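Local coordinates for uricase (Bacillus fastidiosus, PDB 4R8X), which catalyses the oxidation of urate by molecular oxygen, the first step in the breakdown of urate to (S)-allantoin, at residues Ile248-Ile251 and Gly252-Ile255; Gln93-Cys96 and Glu97-Ala101; Phe301-His304 and Gln305-Ala309; Tyr182-Asp185 and Glu186-Leu190. One frame throughout, in Å; residues are numbered along the deposited sequence. Where two conformers were deposited one is given.

Contact 1: residues Ile248-Ile251 and Gly252-Ile255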
loop_
_atom_site.group_PDB
_atom_site.type_symbol
_atom_site.label_atom_id
_atom_site.label_comp_id
_atom_site.label_asym_id
_atom_site.label_seq_id
_atom_site.Cartn_x
_atom_site.Cartn_y
_atom_site.Cartn_z
ATOM N N ILE D 248 9.595 19.796 -18.338
ATOM C CA ILE D 248 9.291 18.613 -19.123
ATOM C C ILE D 248 9.299 18.918 -20.613
ATOM O O ILE D 248 9.605 18.042 -21.424
ATOM C CB ILE D 248 7.992 17.900 -18.671
ATOM C CG1 ILE D 248 6.774 18.816 -18.776
ATOM C CG2 ILE D 248 8.152 17.385 -17.245
ATOM C CD1 ILE D 248 5.472 18.086 -18.485
ATOM N N TYR D 249 9.008 20.164 -20.978
ATOM C CA TYR D 249 9.144 20.553 -22.374
ATOM C C TYR D 249 10.589 20.334 -22.826
ATOM O O TYR D 249 10.848 19.725 -23.872
ATOM C CB TYR D 249 8.744 22.019 -22.573
ATOM C CG TYR D 249 8.822 22.505 -24.008
ATOM C CD1 TYR D 249 8.103 21.878 -25.017
ATOM C CD2 TYR D 249 9.609 23.603 -24.350
ATOM C CE1 TYR D 249 8.165 22.331 -26.327
ATOM C CE2 TYR D 249 9.674 24.059 -25.655
ATOM C CZ TYR D 249 8.952 23.416 -26.637
ATOM O OH TYR D 249 9.009 23.859 -27.940
ATOM N N HIS D 250 11.532 20.805 -22.018
ATOM C CA HIS D 250 12.946 20.663 -22.335
ATOM C C HIS D 250 13.480 19.239 -22.236
ATOM O O HIS D 250 14.332 18.844 -23.019
ATOM C CB HIS D 250 13.769 21.640 -21.503
ATOM C CG HIS D 250 13.679 23.045 -22.002
ATOM N ND1 HIS D 250 14.644 23.603 -22.809
ATOM C CD2 HIS D 250 12.706 23.978 -21.874
ATOM C CE1 HIS D 250 14.292 24.837 -23.122
ATOM N NE2 HIS D 250 13.113 25.084 -22.582
ATOM N N ILE D 251 12.975 18.461 -21.288
ATOM C CA ILE D 251 13.325 17.056 -21.256
ATOM C C ILE D 251 12.855 16.391 -22.551
ATOM O O ILE D 251 13.602 15.634 -23.184
ATOM C CB ILE D 251 12.721 16.348 -20.032
ATOM C CG1 ILE D 251 13.368 16.873 -18.740
ATOM C CG2 ILE D 251 12.907 14.842 -20.171
ATOM C CD1 ILE D 251 12.690 16.387 -17.448
ATOM N N GLY D 252 11.622 16.693 -22.951
ATOM C CA GLY D 252 11.070 16.128 -24.168
ATOM C C GLY D 252 11.858 16.507 -25.409
ATOM O O GLY D 252 12.142 15.648 -26.241
ATOM N N LEU D 253 12.201 17.785 -25.533
ATOM C CA LEU D 253 13.005 18.249 -26.668
ATOM C C LEU D 253 14.325 17.495 -26.748
ATOM O O LEU D 253 14.772 17.120 -27.832
ATOM C CB LEU D 253 13.292 19.756 -26.554
ATOM C CG LEU D 253 12.117 20.725 -26.693
ATOM C CD1 LEU D 253 12.582 22.143 -26.372
ATOM C CD2 LEU D 253 11.485 20.660 -28.081
ATOM N N THR D 254 14.963 17.309 -25.597
ATOM C CA THR D 254 16.272 16.663 -25.541
ATOM C C THR D 254 16.181 15.204 -25.969
ATOM O O THR D 254 17.033 14.718 -26.712
ATOM C CB THR D 254 16.910 16.778 -24.138
ATOM O OG1 THR D 254 16.922 18.154 -23.735
ATOM C CG2 THR D 254 18.340 16.273 -24.166
ATOM N N ILE D 255 15.144 14.508 -25.508
ATOM C CA ILE D 255 14.948 13.112 -25.899
ATOM C C ILE D 255 14.737 13.007 -27.417
ATOM O O ILE D 255 15.357 12.185 -28.089
ATOM C CB ILE D 255 13.759 12.462 -25.139
ATOM C CG1 ILE D 255 14.022 12.397 -23.627
ATOM C CG2 ILE D 255 13.476 11.081 -25.691
ATOM C CD1 ILE D 255 12.769 12.192 -22.799
#

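Contact 2: residues Gln93-Cys96 and Glu97-Ala101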
loop_
_atom_site.group_PDB
_atom_site.type_symbol
_atom_site.label_atom_id
_atom_site.label_comp_id
_atom_site.label_asym_id
_atom_site.label_seq_id
_atom_site.Cartn_x
_atom_site.Cartn_y
_atom_site.Cartn_z
ATOM N N GLN D 93 5.229 -8.097 -28.476
ATOM C CA GLN D 93 4.721 -8.298 -29.830
ATOM C C GLN D 93 4.790 -9.768 -30.243
ATOM O O GLN D 93 3.863 -10.280 -30.861
ATOM C CB GLN D 93 5.452 -7.435 -30.853
ATOM C CG GLN D 93 4.830 -7.553 -32.229
ATOM C CD GLN D 93 5.376 -6.547 -33.203
ATOM O OE1 GLN D 93 5.972 -5.545 -32.815
ATOM N NE2 GLN D 93 5.176 -6.807 -34.484
ATOM N N TYR D 94 5.889 -10.428 -29.881
ATOM C CA TYR D 94 6.080 -11.855 -30.107
ATOM C C TYR D 94 4.915 -12.664 -29.536
ATOM O O TYR D 94 4.348 -13.530 -30.207
ATOM C CB TYR D 94 7.420 -12.271 -29.487
ATOM C CG TYR D 94 7.741 -13.752 -29.420
ATOM C CD1 TYR D 94 7.958 -14.503 -30.574
ATOM C CD2 TYR D 94 7.916 -14.381 -28.189
ATOM C CE1 TYR D 94 8.294 -15.844 -30.491
ATOM C CE2 TYR D 94 8.245 -15.714 -28.103
ATOM C CZ TYR D 94 8.434 -16.443 -29.251
ATOM O OH TYR D 94 8.772 -17.772 -29.157
ATOM N N VAL D 95 4.546 -12.372 -28.294
ATOM C CA VAL D 95 3.443 -13.074 -27.632
ATOM C C VAL D 95 2.078 -12.791 -28.260
ATOM O O VAL D 95 1.296 -13.716 -28.469
ATOM C CB VAL D 95 3.424 -12.775 -26.117
ATOM C CG1 VAL D 95 2.161 -13.334 -25.454
ATOM C CG2 VAL D 95 4.673 -13.347 -25.446
ATOM N N CYS D 96 1.799 -11.519 -28.552
ATOM C CA CYS D 96 0.561 -11.138 -29.234
ATOM C C CYS D 96 0.388 -11.910 -30.532
ATOM O O CYS D 96 -0.676 -12.468 -30.802
ATOM C CB CYS D 96 0.580 -9.646 -29.572
ATOM S SG CYS D 96 0.364 -8.507 -28.188
ATOM N N GLU D 97 1.439 -11.908 -31.342
ATOM C CA GLU D 97 1.364 -12.569 -32.643
ATOM C C GLU D 97 1.184 -14.066 -32.467
ATOM O O GLU D 97 0.433 -14.701 -33.211
ATOM C CB GLU D 97 2.603 -12.233 -33.465
ATOM C CG GLU D 97 2.553 -10.793 -33.943
ATOM C CD GLU D 97 3.845 -10.270 -34.538
ATOM O OE1 GLU D 97 4.919 -10.875 -34.331
ATOM O OE2 GLU D 97 3.773 -9.229 -35.222
ATOM N N ALA D 98 1.848 -14.627 -31.461
ATOM C CA ALA D 98 1.744 -16.056 -31.190
ATOM C C ALA D 98 0.319 -16.447 -30.790
ATOM O O ALA D 98 -0.205 -17.462 -31.262
ATOM C CB ALA D 98 2.737 -16.459 -30.107
ATOM N N PHE D 99 -0.309 -15.651 -29.922
ATOM C CA PHE D 99 -1.702 -15.901 -29.558
ATOM C C PHE D 99 -2.589 -15.906 -30.810
ATOM O O PHE D 99 -3.429 -16.793 -30.984
ATOM C CB PHE D 99 -2.219 -14.832 -28.580
ATOM C CG PHE D 99 -2.027 -15.156 -27.118
ATOM C CD1 PHE D 99 -2.668 -16.231 -26.534
ATOM C CD2 PHE D 99 -1.259 -14.327 -26.316
ATOM C CE1 PHE D 99 -2.519 -16.501 -25.181
ATOM C CE2 PHE D 99 -1.106 -14.580 -24.962
ATOM C CZ PHE D 99 -1.730 -15.677 -24.394
ATOM N N LEU D 100 -2.403 -14.914 -31.682
ATOM C CA LEU D 100 -3.222 -14.811 -32.890
ATOM C C LEU D 100 -2.994 -15.982 -33.835
ATOM O O LEU D 100 -3.928 -16.426 -34.510
ATOM C CB LEU D 100 -2.978 -13.481 -33.595
ATOM C CG LEU D 100 -3.556 -12.265 -32.867
ATOM C CD1 LEU D 100 -3.087 -10.979 -33.510
ATOM C CD2 LEU D 100 -5.083 -12.334 -32.824
ATOM N N ALA D 101 -1.767 -16.494 -33.877
ATOM C CA ALA D 101 -1.466 -17.627 -34.747
ATOM C C ALA D 101 -2.131 -18.882 -34.214
ATOM O O ALA D 101 -2.582 -19.734 -34.984
ATOM C CB ALA D 101 0.034 -17.830 -34.860
#

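Contact 3: residues Phe301-His304 and Gln305-Ala309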
loop_
_atom_site.group_PDB
_atom_site.type_symbol
_atom_site.label_atom_id
_atom_site.label_comp_id
_atom_site.label_asym_id
_atom_site.label_seq_id
_atom_site.Cartn_x
_atom_site.Cartn_y
_atom_site.Cartn_z
ATOM N N PHE D 301 1.501 16.082 -20.773
ATOM C CA PHE D 301 2.004 16.846 -21.910
ATOM C C PHE D 301 2.747 15.964 -22.897
ATOM O O PHE D 301 3.434 15.026 -22.503
ATOM C CB PHE D 301 2.942 17.950 -21.399
ATOM C CG PHE D 301 3.249 19.015 -22.415
ATOM C CD1 PHE D 301 2.282 19.924 -22.802
ATOM C CD2 PHE D 301 4.515 19.119 -22.968
ATOM C CE1 PHE D 301 2.565 20.912 -23.734
ATOM C CE2 PHE D 301 4.806 20.104 -23.891
ATOM C CZ PHE D 301 3.828 21.005 -24.276
ATOM N N SER D 302 2.604 16.258 -24.182
ATOM C CA SER D 302 3.403 15.586 -25.198
ATOM C C SER D 302 4.214 16.584 -26.021
ATOM O O SER D 302 3.744 17.681 -26.333
ATOM C CB SER D 302 2.535 14.708 -26.106
ATOM O OG SER D 302 1.585 15.475 -26.823
ATOM N N VAL D 303 5.439 16.179 -26.348
ATOM C CA VAL D 303 6.381 16.960 -27.135
ATOM C C VAL D 303 6.656 16.175 -28.422
ATOM O O VAL D 303 6.778 14.947 -28.391
ATOM C CB VAL D 303 7.688 17.194 -26.354
ATOM C CG1 VAL D 303 8.572 18.208 -27.060
ATOM C CG2 VAL D 303 7.379 17.673 -24.944
ATOM N N HIS D 304 6.725 16.876 -29.552
ATOM C CA HIS D 304 6.774 16.224 -30.856
ATOM C C HIS D 304 7.957 16.753 -31.655
ATOM O O HIS D 304 8.472 17.823 -31.346
ATOM C CB HIS D 304 5.452 16.474 -31.585
ATOM C CG HIS D 304 4.257 16.034 -30.796
ATOM N ND1 HIS D 304 3.569 14.874 -31.078
ATOM C CD2 HIS D 304 3.655 16.575 -29.710
ATOM C CE1 HIS D 304 2.583 14.729 -30.210
ATOM N NE2 HIS D 304 2.614 15.747 -29.368
ATOM N N GLN D 305 8.403 16.008 -32.661
ATOM C CA GLN D 305 9.544 16.453 -33.462
ATOM C C GLN D 305 9.360 17.861 -34.043
ATOM O O GLN D 305 10.318 18.617 -34.161
ATOM C CB GLN D 305 9.867 15.456 -34.581
ATOM C CG GLN D 305 10.479 14.140 -34.095
ATOM C CD GLN D 305 11.884 14.295 -33.522
ATOM O OE1 GLN D 305 12.455 15.380 -33.523
ATOM N NE2 GLN D 305 12.445 13.196 -33.028
ATOM N N GLU D 306 8.120 18.218 -34.357
ATOM C CA GLU D 306 7.820 19.552 -34.867
ATOM C C GLU D 306 8.163 20.639 -33.844
ATOM O O GLU D 306 8.540 21.750 -34.219
ATOM C CB GLU D 306 6.353 19.653 -35.300
ATOM C CG GLU D 306 5.998 18.823 -36.536
ATOM C CD GLU D 306 5.827 17.332 -36.260
ATOM O OE1 GLU D 306 5.815 16.917 -35.079
ATOM O OE2 GLU D 306 5.701 16.570 -37.243
ATOM N N ASP D 307 8.045 20.316 -32.556
ATOM C CA ASP D 307 8.439 21.251 -31.501
ATOM C C ASP D 307 9.938 21.494 -31.539
ATOM O O ASP D 307 10.396 22.630 -31.451
ATOM C CB ASP D 307 8.031 20.735 -30.119
ATOM C CG ASP D 307 6.529 20.673 -29.940
ATOM O OD1 ASP D 307 5.842 21.642 -30.331
ATOM O OD2 ASP D 307 6.037 19.655 -29.413
ATOM N N LEU D 308 10.703 20.416 -31.666
ATOM C CA LEU D 308 12.155 20.528 -31.708
ATOM C C LEU D 308 12.591 21.337 -32.928
ATOM O O LEU D 308 13.466 22.198 -32.834
ATOM C CB LEU D 308 12.787 19.141 -31.734
ATOM C CG LEU D 308 14.314 19.128 -31.737
ATOM C CD1 LEU D 308 14.869 19.704 -30.434
ATOM C CD2 LEU D 308 14.819 17.721 -31.969
ATOM N N ALA D 309 11.960 21.073 -34.066
ATOM C CA ALA D 309 12.268 21.823 -35.276
ATOM C C ALA D 309 11.982 23.315 -35.095
ATOM O O ALA D 309 12.756 24.166 -35.546
ATOM C CB ALA D 309 11.503 21.260 -36.463
#

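Contact 4: residues Tyr182-Asp185 and Glu186-Leu190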
loop_
_atom_site.group_PDB
_atom_site.type_symbol
_atom_site.label_atom_id
_atom_site.label_comp_id
_atom_site.label_asym_id
_atom_site.label_seq_id
_atom_site.Cartn_x
_atom_site.Cartn_y
_atom_site.Cartn_z
ATOM N N TYR D 182 1.928 33.649 -11.681
ATOM C CA TYR D 182 0.599 33.041 -11.773
ATOM C C TYR D 182 -0.529 34.054 -11.720
ATOM O O TYR D 182 -0.352 35.187 -11.276
ATOM C CB TYR D 182 0.371 32.078 -10.609
ATOM C CG TYR D 182 1.379 30.979 -10.488
ATOM C CD1 TYR D 182 1.267 29.827 -11.250
ATOM C CD2 TYR D 182 2.432 31.074 -9.587
ATOM C CE1 TYR D 182 2.184 28.804 -11.135
ATOM C CE2 TYR D 182 3.351 30.057 -9.461
ATOM C CZ TYR D 182 3.222 28.926 -10.239
ATOM O OH TYR D 182 4.131 27.910 -10.121
ATOM N N ILE D 183 -1.706 33.609 -12.140
ATOM C CA ILE D 183 -2.927 34.366 -11.934
ATOM C C ILE D 183 -3.149 34.518 -10.434
ATOM O O ILE D 183 -3.005 33.561 -9.671
ATOM C CB ILE D 183 -4.125 33.656 -12.581
ATOM C CG1 ILE D 183 -4.069 33.819 -14.100
ATOM C CG2 ILE D 183 -5.443 34.182 -12.029
ATOM C CD1 ILE D 183 -4.965 32.866 -14.844
ATOM N N ILE D 184 -3.472 35.733 -10.010
ATOM C CA ILE D 184 -3.716 36.010 -8.606
ATOM C C ILE D 184 -5.118 36.571 -8.480
ATOM O O ILE D 184 -5.439 37.589 -9.086
ATOM C CB ILE D 184 -2.689 37.013 -8.062
ATOM C CG1 ILE D 184 -1.270 36.456 -8.238
ATOM C CG2 ILE D 184 -2.987 37.357 -6.603
ATOM C CD1 ILE D 184 -0.178 37.346 -7.684
ATOM N N ASP D 185 -5.967 35.885 -7.727
ATOM C CA ASP D 185 -7.332 36.343 -7.532
ATOM C C ASP D 185 -7.842 35.924 -6.167
ATOM O O ASP D 185 -7.051 35.615 -5.280
ATOM C CB ASP D 185 -8.267 35.904 -8.668
ATOM C CG ASP D 185 -8.311 34.403 -8.863
ATOM O OD1 ASP D 185 -8.060 33.654 -7.900
ATOM O OD2 ASP D 185 -8.620 33.972 -9.992
ATOM N N GLU D 186 -9.159 35.893 -6.006
ATOM C CA GLU D 186 -9.741 35.604 -4.703
ATOM C C GLU D 186 -9.450 34.178 -4.245
ATOM O O GLU D 186 -9.586 33.866 -3.066
ATOM C CB GLU D 186 -11.250 35.876 -4.701
ATOM C CG GLU D 186 -12.056 34.997 -5.641
ATOM C CD GLU D 186 -12.292 35.637 -7.001
ATOM O OE1 GLU D 186 -11.464 36.463 -7.440
ATOM O OE2 GLU D 186 -13.314 35.307 -7.635
ATOM N N TYR D 187 -9.028 33.323 -5.172
ATOM C CA TYR D 187 -8.736 31.932 -4.825
ATOM C C TYR D 187 -7.280 31.691 -4.455
ATOM O O TYR D 187 -6.906 30.583 -4.087
ATOM C CB TYR D 187 -9.198 30.980 -5.933
ATOM C CG TYR D 187 -10.687 31.051 -6.116
ATOM C CD1 TYR D 187 -11.545 30.422 -5.219
ATOM C CD2 TYR D 187 -11.244 31.779 -7.159
ATOM C CE1 TYR D 187 -12.910 30.505 -5.362
ATOM C CE2 TYR D 187 -12.613 31.862 -7.318
ATOM C CZ TYR D 187 -13.442 31.231 -6.412
ATOM O OH TYR D 187 -14.807 31.311 -6.567
ATOM N N THR D 188 -6.472 32.740 -4.532
ATOM C CA THR D 188 -5.068 32.671 -4.134
ATOM C C THR D 188 -4.911 32.577 -2.617
ATOM O O THR D 188 -5.542 33.330 -1.869
ATOM C CB THR D 188 -4.309 33.898 -4.653
ATOM O OG1 THR D 188 -4.338 33.885 -6.084
ATOM C CG2 THR D 188 -2.862 33.903 -4.167
ATOM N N THR D 189 -4.070 31.653 -2.164
ATOM C CA THR D 189 -3.804 31.515 -0.739
ATOM C C THR D 189 -3.100 32.765 -0.241
ATOM O O THR D 189 -2.088 33.176 -0.805
ATOM C CB THR D 189 -2.937 30.276 -0.435
ATOM O OG1 THR D 189 -3.683 29.093 -0.730
ATOM C CG2 THR D 189 -2.527 30.252 1.037
ATOM N N LEU D 190 -3.656 33.374 0.802
ATOM C CA LEU D 190 -3.099 34.598 1.368
ATOM C C LEU D 190 -1.967 34.299 2.347
ATOM O O LEU D 190 -2.121 34.440 3.561
ATOM C CB LEU D 190 -4.197 35.425 2.043
ATOM C CG LEU D 190 -5.258 35.985 1.093
ATOM C CD1 LEU D 190 -6.465 36.485 1.867
ATOM C CD2 LEU D 190 -4.669 37.100 0.240
HETATM O O HOH W 1 -2.494 32.326 -7.132
HETATM O O HOH W 2 -6.703 35.805 -2.627
#

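Contact 1: residues Ile248-Ile251 and Gly252-Ile255
Tyr249 and Leu253 meet one turn apart on the alpha-helix 244-258, which packs against the antiparallel sheet of this uricase, a member of the tunnelling-fold (T-fold) enzymes. The apolar part of the contact is chiefly a CH-pi interaction: CD1 of Leu253 sits over one face of the Tyr249 ring, displaced toward its rim and 3.6 Å from Tyr249 CE2. Tyr249 CG, anti to the backbone N (chi1 -179°), carries the ring out beside Leu253, whose CD2 lies 4.0 Å from Tyr249 CZ. Beyond the ring, the hydroxyl is hydrogen-bonded to Glu311 of helix 305-312. An alanine here would remove the ring and the hydroxyl, and would probably leave Leu253 CD1 without the face it packs on and Glu311 without its partner. Further along, Ile251 and Ile255 run side by side toward strand 262-271, Ile251 CG2 3.7 Å from Ile255 CD1.

The backbone keeps regular i to i+4 hydrogen bonds, from Gly252 N to Ile248 O, Leu253 N to Tyr249 O and Ile255 N to Ile251 O. One carbonyl does more. His250 O is gripped twice by Thr254, at 3.1 Å from the backbone N and at 2.8 Å from OG1, the two donors arriving from opposite faces of the carbonyl plane.

Contact 2: residues Gln93-Cys96 and Glu97-Ala101
The amide of Gln93 and the carboxylate of Glu97 are joined by a side-chain hydrogen bond across one turn of helix 88-102, Gln93 NE2 lying 2.9 Å from Glu97 OE2. The N-H points almost straight at its acceptor (178°), and the carboxylate oxygen lies in the amide plane. The reverse does not hold: the nitrogen meets OE2 from above the carboxylate plane, and the two flat groups stand 80° apart. Both chains are extended beyond CG, and they cross at a slant instead of running alongside each other. Gln93 CG also touches the carboxylate, 3.6 Å from Glu97 OE2. The glutamine NH2 can only donate, which probably settles which way round the amide is set.

Apolar contact falls on a different side of the helix. Val95 CG1, which lies anti to the backbone N (chi1 172°), comes to 3.5 Å from CE2 of the Phe99 ring; the valine and the phenylalanine point the same way.

Four i to i+4 backbone bonds tie the turn together: Glu97 N to Gln93 O, Ala98 N to Tyr94 O, Phe99 N to Val95 O and Leu100 N to Cys96 O.

Among its neighbours, the helix is wedged between helix 69-82 and the sheet. Phe99 stacks on Phe75, and Val95 and Ala98 pack on the same helix, while Cys96 and Leu100 reach strands 108-125 and 143-153.

Contact 3: residues Phe301-His304 and Gln305-Ala309
Asp307 turns back from the first turn of helix 305-312 to meet the end of strand 296-304. Its CB begins the contact, 3.2 Å from His304 O and 4.0 Å from Val303 CG1. The carboxylate carbon carries on past the backbone of His304, with CG anti to the carbonyl carbon (chi1 -66°), which directs one oxygen at the last strand residues. That oxygen, OD2, accepts the backbone N-H of His304 at 2.9 Å (157°) from its anti side. It also lies 3.5 Å from Val303 CA, and it approaches the imidazole of His304 at the edge, in the ring plane, 3.9 Å from CD2. The second oxygen, OD1, looks elsewhere: it forms salt bridges with Arg310 and with Arg3 of the second subunit.

His304 occupies the N-cap of the helix, and Asp307 at N3 accepts the N-cap N-H, as in one half of a capping box, without the reciprocal bond from the N-cap side chain. His304 O takes the N-H of Asp307 N at 2.8 Å, from well above its plane, and a weak bond from Leu308 N. Lying at the helix N terminus and beside two arginines, the buried carboxylate is probably stabilised in its charged form.

The His304 ring is engaged on the strand side, NE2 being hydrogen-bonded to Ser302 OG at 2.8 Å. Ser302 OG in turn takes the backbone N-H of Thr4 of the second subunit. Glu306, its chain bent at chi2, brings OE1 to 3.5 Å from His304 CB.

Contact 4: residues Tyr182-Asp185 and Glu186-Leu190
Asp185 and Thr188 frame a type I beta turn in the long loop between strands 156-173 and 198-208, and its tight part is a small polar knot. The turn is closed by Thr188 N bonding to Asp185 O at 3.0 Å, the donor standing above the carbonyl plane. Two side chains brace it. Asp185 OD1 accepts the Tyr187 N-H at 2.9 Å, an Asx turn laid over the beta turn, and Thr188 OG1 accepts from Asp185 N at 3.1 Å. The first of these depends on the aspartate CG lying between the backbone N and the carbonyl carbon (chi1 58°), which swings OD1 over the following peptides, at the edge of the Tyr187 ring. Asp185 OD2 is hydrogen-bonded to Tyr103 of the second subunit. Were an alanine to replace Asp185, the Tyr187 N-H would probably be left without its acceptor and Tyr103 without its mate.

Around this knot the contact is looser and mediated by water. One water bridges Ile183 O and Thr188 OG1, 2.6 Å from the hydroxyl, and another donates to both Asp185 O and Thr188 O. Ile184 adds only a loose methyl contact, its CG2 3.8 Å from the hydroxyl oxygen Thr188 OG1.

Lacking a buried core, the turn relies on hydrogen bonds and water for its shape. Since the backbone oxygens of Glu186 and Tyr187 accept from Arg78 and Asn74 of the second subunit, its conformation probably depends in part on the assembly.

Overall arrangement
Along the chain the order is contact 2, contact 4, contact 1, contact 3. Contacts 1 and 3 form one packed unit, their centres 8 Å apart: helix 244-258 lies beside the end of strand 296-304 and the helix 305-312 that follows it, with Leu253 against Leu308 and Ile248 against Phe301. Contact 2, on helix 88-102, lies about 34 Å from contact 1 between centres, across the middle of the chain. Contact 4 sits in an outlying loop, its centre about 54 Å from that of contact 2. Three of the four, contacts 1, 3 and 4, lie at the subunit interface, contact 4 meeting the region around helices 69-82 and 88-102 of the second subunit.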